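Local coordinates for protein ATP phosphoribosyltransferase regulatory subunit (Lactococcus lactis, PDB 1Z7M) that is required for the first step of histidine biosynthesis and may allow feedback regulation of ATP phosphoribosyltransferase by histidine, at residues Leu170-Lys183 / Asp287-Ile301. Sequence-based numbering, arbitrary orientation.
With PO4 (phosphate ion), chain J.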
loop_
_atom_site.group_PDB
_atom_site.type_symbol
_atom_site.label_atom_id
_atom_site.label_comp_id
_atom_site.label_asym_id
_atom_site.label_seq_id
_atom_site.Cartn_x
_atom_site.Cartn_y
_atom_site.Cartn_z
ATOM N N LEU B 170 22.579 -26.886 20.039
ATOM C CA LEU B 170 21.192 -26.706 20.434
ATOM C C LEU B 170 21.032 -27.727 21.553
ATOM O O LEU B 170 21.363 -28.886 21.376
ATOM C CB LEU B 170 20.273 -27.068 19.269
ATOM C CG LEU B 170 20.745 -26.664 17.866
ATOM C CD1 LEU B 170 19.768 -27.196 16.850
ATOM C CD2 LEU B 170 20.882 -25.150 17.757
ATOM N N GLY B 171 20.532 -27.325 22.705
ATOM C CA GLY B 171 20.417 -28.293 23.780
ATOM C C GLY B 171 19.330 -29.334 23.618
ATOM O O GLY B 171 18.634 -29.650 24.583
ATOM N N LEU B 172 19.182 -29.885 22.418
ATOM C CA LEU B 172 18.149 -30.885 22.163
ATOM C C LEU B 172 18.652 -32.307 22.382
ATOM O O LEU B 172 19.638 -32.710 21.775
ATOM C CB LEU B 172 17.648 -30.726 20.736
ATOM C CG LEU B 172 17.033 -29.369 20.423
ATOM C CD1 LEU B 172 16.799 -29.269 18.938
ATOM C CD2 LEU B 172 15.732 -29.214 21.170
ATOM N N ASN B 173 17.957 -33.069 23.230
ATOM C CA ASN B 173 18.349 -34.446 23.554
ATOM C C ASN B 173 18.171 -35.480 22.449
ATOM O O ASN B 173 19.140 -36.107 22.036
ATOM C CB ASN B 173 17.607 -34.945 24.793
ATOM C CG ASN B 173 17.612 -33.941 25.921
ATOM O OD1 ASN B 173 18.618 -33.260 26.167
ATOM N ND2 ASN B 173 16.485 -33.852 26.634
ATOM N N LYS B 174 16.945 -35.678 21.971
ATOM C CA LYS B 174 16.700 -36.667 20.919
ATOM C C LYS B 174 16.449 -36.087 19.513
ATOM O O LYS B 174 15.331 -35.675 19.179
ATOM C CB LYS B 174 15.531 -37.559 21.332
ATOM C CG LYS B 174 15.249 -38.688 20.361
ATOM C CD LYS B 174 14.222 -39.642 20.933
ATOM C CE LYS B 174 14.726 -40.232 22.246
ATOM N NZ LYS B 174 13.720 -41.115 22.899
ATOM N N THR B 175 17.495 -36.076 18.689
ATOM C CA THR B 175 17.389 -35.540 17.331
ATOM C C THR B 175 17.984 -36.423 16.243
ATOM O O THR B 175 19.110 -36.907 16.358
ATOM C CB THR B 175 18.094 -34.161 17.178
ATOM O OG1 THR B 175 19.514 -34.315 17.328
ATOM C CG2 THR B 175 17.578 -33.172 18.205
ATOM N N VAL B 176 17.233 -36.601 15.166
ATOM C CA VAL B 176 17.707 -37.388 14.046
ATOM C C VAL B 176 18.026 -36.497 12.849
ATOM O O VAL B 176 17.346 -35.503 12.582
ATOM C CB VAL B 176 16.673 -38.446 13.626
ATOM C CG1 VAL B 176 16.256 -39.245 14.842
ATOM C CG2 VAL B 176 15.476 -37.790 12.970
ATOM N N PHE B 177 19.078 -36.870 12.139
ATOM C CA PHE B 177 19.520 -36.143 10.968
ATOM C C PHE B 177 19.271 -37.051 9.753
ATOM O O PHE B 177 19.606 -38.236 9.792
ATOM C CB PHE B 177 20.997 -35.835 11.125
ATOM C CG PHE B 177 21.515 -34.904 10.111
ATOM C CD1 PHE B 177 21.485 -33.539 10.331
ATOM C CD2 PHE B 177 22.046 -35.388 8.925
ATOM C CE1 PHE B 177 21.982 -32.656 9.381
ATOM C CE2 PHE B 177 22.547 -34.522 7.962
ATOM C CZ PHE B 177 22.517 -33.150 8.190
ATOM N N GLU B 178 18.674 -36.506 8.693
ATOM C CA GLU B 178 18.354 -37.281 7.481
ATOM C C GLU B 178 18.927 -36.697 6.203
ATOM O O GLU B 178 18.754 -35.513 5.931
ATOM C CB GLU B 178 16.840 -37.381 7.280
ATOM C CG GLU B 178 16.088 -38.189 8.320
ATOM C CD GLU B 178 14.573 -38.054 8.171
ATOM O OE1 GLU B 178 13.835 -38.700 8.947
ATOM O OE2 GLU B 178 14.116 -37.295 7.283
ATOM N N ILE B 179 19.590 -37.526 5.406
ATOM C CA ILE B 179 20.138 -37.055 4.145
ATOM C C ILE B 179 19.473 -37.749 2.970
ATOM O O ILE B 179 18.955 -38.860 3.093
ATOM C CB ILE B 179 21.639 -37.282 4.061
ATOM C CG1 ILE B 179 21.958 -38.761 4.263
ATOM C CG2 ILE B 179 22.332 -36.443 5.093
ATOM C CD1 ILE B 179 23.431 -39.073 4.124
ATOM N N GLY B 180 19.490 -37.084 1.825
ATOM C CA GLY B 180 18.867 -37.654 0.650
ATOM C C GLY B 180 19.473 -37.143 -0.641
ATOM O O GLY B 180 20.453 -36.392 -0.623
ATOM N N SER B 181 18.880 -37.550 -1.760
ATOM C CA SER B 181 19.363 -37.148 -3.071
ATOM C C SER B 181 18.259 -36.789 -4.068
ATOM O O SER B 181 17.398 -37.610 -4.374
ATOM C CB SER B 181 20.214 -38.265 -3.650
ATOM O OG SER B 181 20.645 -37.935 -4.955
ATOM N N ALA B 182 18.297 -35.557 -4.569
ATOM C CA ALA B 182 17.312 -35.099 -5.531
ATOM C C ALA B 182 17.508 -35.923 -6.788
ATOM O O ALA B 182 16.556 -36.265 -7.483
ATOM C CB ALA B 182 17.524 -33.628 -5.837
ATOM N N LYS B 183 18.761 -36.253 -7.065
ATOM C CA LYS B 183 19.113 -37.032 -8.243
ATOM C C LYS B 183 18.522 -38.445 -8.206
ATOM O O LYS B 183 18.104 -38.977 -9.232
ATOM C CB LYS B 183 20.633 -37.091 -8.360
ATOM C CG LYS B 183 21.163 -37.093 -9.782
ATOM C CD LYS B 183 22.695 -37.045 -9.785
ATOM C CE LYS B 183 23.302 -37.260 -11.180
ATOM N NZ LYS B 183 22.971 -38.603 -11.782
ATOM N N ASP B 287 21.032 -31.754 -5.766
ATOM C CA ASP B 287 21.208 -33.151 -5.387
ATOM C C ASP B 287 21.125 -33.419 -3.883
ATOM O O ASP B 287 20.103 -33.887 -3.382
ATOM C CB ASP B 287 22.540 -33.661 -5.938
ATOM C CG ASP B 287 22.676 -35.162 -5.823
ATOM O OD1 ASP B 287 22.626 -35.662 -4.688
ATOM O OD2 ASP B 287 22.830 -35.848 -6.855
ATOM N N LEU B 288 22.209 -33.149 -3.164
ATOM C CA LEU B 288 22.203 -33.369 -1.724
ATOM C C LEU B 288 21.170 -32.463 -1.068
ATOM O O LEU B 288 21.037 -31.296 -1.440
ATOM C CB LEU B 288 23.586 -33.091 -1.127
ATOM C CG LEU B 288 23.625 -33.055 0.403
ATOM C CD1 LEU B 288 23.200 -34.407 0.982
ATOM C CD2 LEU B 288 25.023 -32.666 0.864
ATOM N N MET B 289 20.437 -33.024 -0.108
ATOM C CA MET B 289 19.410 -32.308 0.648
ATOM C C MET B 289 19.275 -33.002 2.000
ATOM O O MET B 289 19.347 -34.223 2.064
ATOM C CB MET B 289 18.081 -32.332 -0.105
ATOM C CG MET B 289 17.559 -33.715 -0.436
ATOM S SD MET B 289 16.137 -33.682 -1.559
ATOM C CE MET B 289 15.586 -35.292 -1.466
ATOM N N PHE B 290 19.079 -32.244 3.078
ATOM C CA PHE B 290 19.001 -32.856 4.401
ATOM C C PHE B 290 18.094 -32.158 5.397
ATOM O O PHE B 290 17.957 -30.946 5.368
ATOM C CB PHE B 290 20.409 -32.930 4.973
ATOM C CG PHE B 290 21.182 -31.660 4.805
ATOM C CD1 PHE B 290 21.195 -30.701 5.802
ATOM C CD2 PHE B 290 21.869 -31.401 3.625
ATOM C CE1 PHE B 290 21.881 -29.501 5.628
ATOM C CE2 PHE B 290 22.555 -30.205 3.443
ATOM C CZ PHE B 290 22.559 -29.255 4.448
ATOM N N LYS B 291 17.481 -32.935 6.283
ATOM C CA LYS B 291 16.595 -32.395 7.310
ATOM C C LYS B 291 17.066 -32.878 8.673
ATOM O O LYS B 291 17.919 -33.752 8.762
ATOM C CB LYS B 291 15.143 -32.782 7.023
ATOM C CG LYS B 291 14.617 -32.276 5.690
ATOM C CD LYS B 291 13.116 -32.479 5.575
ATOM C CE LYS B 291 12.590 -31.974 4.241
ATOM N NZ LYS B 291 11.119 -32.166 4.114
ATOM N N ALA B 292 16.500 -32.315 9.733
ATOM C CA ALA B 292 16.855 -32.701 11.088
ATOM C C ALA B 292 15.642 -32.463 11.957
ATOM O O ALA B 292 15.062 -31.384 11.918
ATOM C CB ALA B 292 18.022 -31.868 11.582
ATOM N N TYR B 293 15.258 -33.470 12.737
ATOM C CA TYR B 293 14.092 -33.351 13.603
ATOM C C TYR B 293 14.413 -33.573 15.075
ATOM O O TYR B 293 15.444 -34.147 15.413
ATOM C CB TYR B 293 13.009 -34.347 13.186
ATOM C CG TYR B 293 12.389 -34.067 11.840
ATOM C CD1 TYR B 293 13.099 -34.289 10.662
ATOM C CD2 TYR B 293 11.094 -33.562 11.745
ATOM C CE1 TYR B 293 12.535 -34.011 9.416
ATOM C CE2 TYR B 293 10.517 -33.280 10.505
ATOM C CZ TYR B 293 11.241 -33.502 9.346
ATOM O OH TYR B 293 10.694 -33.185 8.119
ATOM N N SER B 294 13.523 -33.095 15.941
ATOM C CA SER B 294 13.657 -33.256 17.387
ATOM C C SER B 294 12.398 -33.949 17.840
ATOM O O SER B 294 11.306 -33.593 17.398
ATOM C CB SER B 294 13.746 -31.905 18.109
ATOM O OG SER B 294 13.328 -32.025 19.470
ATOM N N SER B 295 12.535 -34.934 18.717
ATOM C CA SER B 295 11.360 -35.640 19.198
ATOM C C SER B 295 10.425 -34.658 19.877
ATOM O O SER B 295 9.275 -34.981 20.140
ATOM C CB SER B 295 11.761 -36.732 20.189
ATOM O OG SER B 295 12.623 -36.219 21.196
ATOM N N ALA B 296 10.919 -33.451 20.136
ATOM C CA ALA B 296 10.132 -32.424 20.814
ATOM C C ALA B 296 9.418 -31.399 19.922
ATOM O O ALA B 296 8.910 -30.391 20.413
ATOM C CB ALA B 296 11.012 -31.701 21.823
ATOM N N ALA B 297 9.378 -31.644 18.619
ATOM C CA ALA B 297 8.700 -30.737 17.705
ATOM C C ALA B 297 8.268 -31.502 16.466
ATOM O O ALA B 297 8.873 -32.511 16.102
ATOM C CB ALA B 297 9.608 -29.595 17.327
ATOM N N ASN B 298 7.236 -30.997 15.804
ATOM C CA ASN B 298 6.679 -31.651 14.630
ATOM C C ASN B 298 7.297 -31.126 13.345
ATOM O O ASN B 298 7.136 -31.698 12.263
ATOM C CB ASN B 298 5.175 -31.415 14.619
ATOM C CG ASN B 298 4.586 -31.402 16.016
ATOM O OD1 ASN B 298 4.501 -32.437 16.682
ATOM N ND2 ASN B 298 4.201 -30.223 16.478
ATOM N N GLN B 299 8.013 -30.027 13.471
ATOM C CA GLN B 299 8.644 -29.434 12.325
ATOM C C GLN B 299 10.133 -29.692 12.361
ATOM O O GLN B 299 10.688 -30.031 13.411
ATOM C CB GLN B 299 8.351 -27.942 12.336
ATOM C CG GLN B 299 6.937 -27.622 11.941
ATOM C CD GLN B 299 6.865 -27.276 10.461
ATOM N N PRO B 300 10.802 -29.578 11.201
ATOM C CA PRO B 300 12.247 -29.809 11.198
ATOM C C PRO B 300 12.981 -28.666 11.913
ATOM O O PRO B 300 12.590 -27.513 11.807
ATOM C CB PRO B 300 12.575 -29.905 9.705
ATOM C CG PRO B 300 11.531 -29.084 9.068
ATOM C CD PRO B 300 10.288 -29.453 9.826
ATOM N N ILE B 301 14.022 -28.987 12.669
ATOM C CA ILE B 301 14.765 -27.947 13.361
ATOM C C ILE B 301 15.799 -27.360 12.406
ATOM O O ILE B 301 16.230 -26.219 12.549
ATOM C CB ILE B 301 15.471 -28.491 14.634
ATOM C CG1 ILE B 301 16.324 -29.711 14.291
ATOM C CG2 ILE B 301 14.434 -28.820 15.691
ATOM C CD1 ILE B 301 16.987 -30.354 15.484
HETATM P P PO4 J . 10.565 -35.497 5.460
HETATM O O1 PO4 J . 11.707 -36.006 5.870
HETATM O O2 PO4 J . 10.075 -34.220 5.663
HETATM O O3 PO4 J . 10.971 -35.287 3.680
HETATM O O4 PO4 J . 9.454 -36.496 5.126
#
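V176 and Y293 exchange paired backbone hydrogen bonds, as do E178 and K291, alternating with the non-hydrogen-bonded pairs T175/S294, F177/A292 and I179/F290. Strands 175-181 and 288-294 run antiparallel inside the mixed sheet of the class II synthetase-like fold. The bond from E178 N to K291 O, 2.9 Å, is almost straight at 178°. At one end S295 N donates to K174 O; at the other, A182 N meets D287 O at 2.7 Å.

On the face of F177 and F290, apolar side chains suit the cover of helix 152-169, whose L160 and L164 touch F177. The two rings are nearly parallel (22°) but slid apart, with F177 CZ 3.7 Å from F290 CD1, and the small A292 leaves room for F177 CD1 beside its CB. L172 and I301 meet tip to tip, their CD1 atoms 3.6 Å apart.

The other face is mixed, V176 and M289 (its CG 3.9 Å from G180 O) standing among the polar ends of E178, K291 and Y293. K291, extended beyond CG, brings NZ to 2.8 Å from O2 of a phosphate ion, probably from the crystallisation liquor, and Y293 OH donates to the same oxygen. E178 forms a salt bridge with a basic side chain of another protein's chain, residues of which also hydrogen-bond the phosphate.

S181 OG caps F184 N at the start of helix 182-191 and donates to D287 OD1 (3.0 Å) from above the carboxylate plane. With CG anti to its backbone N (chi1 -169°), D287 turns its carboxylate to this serine; an alanine here would probably leave the S181 hydroxyl without that acceptor, its rotation less restrained. The strand pair therefore places a largely apolar face under helix 152-169 and a more polar one toward the neighbouring protein.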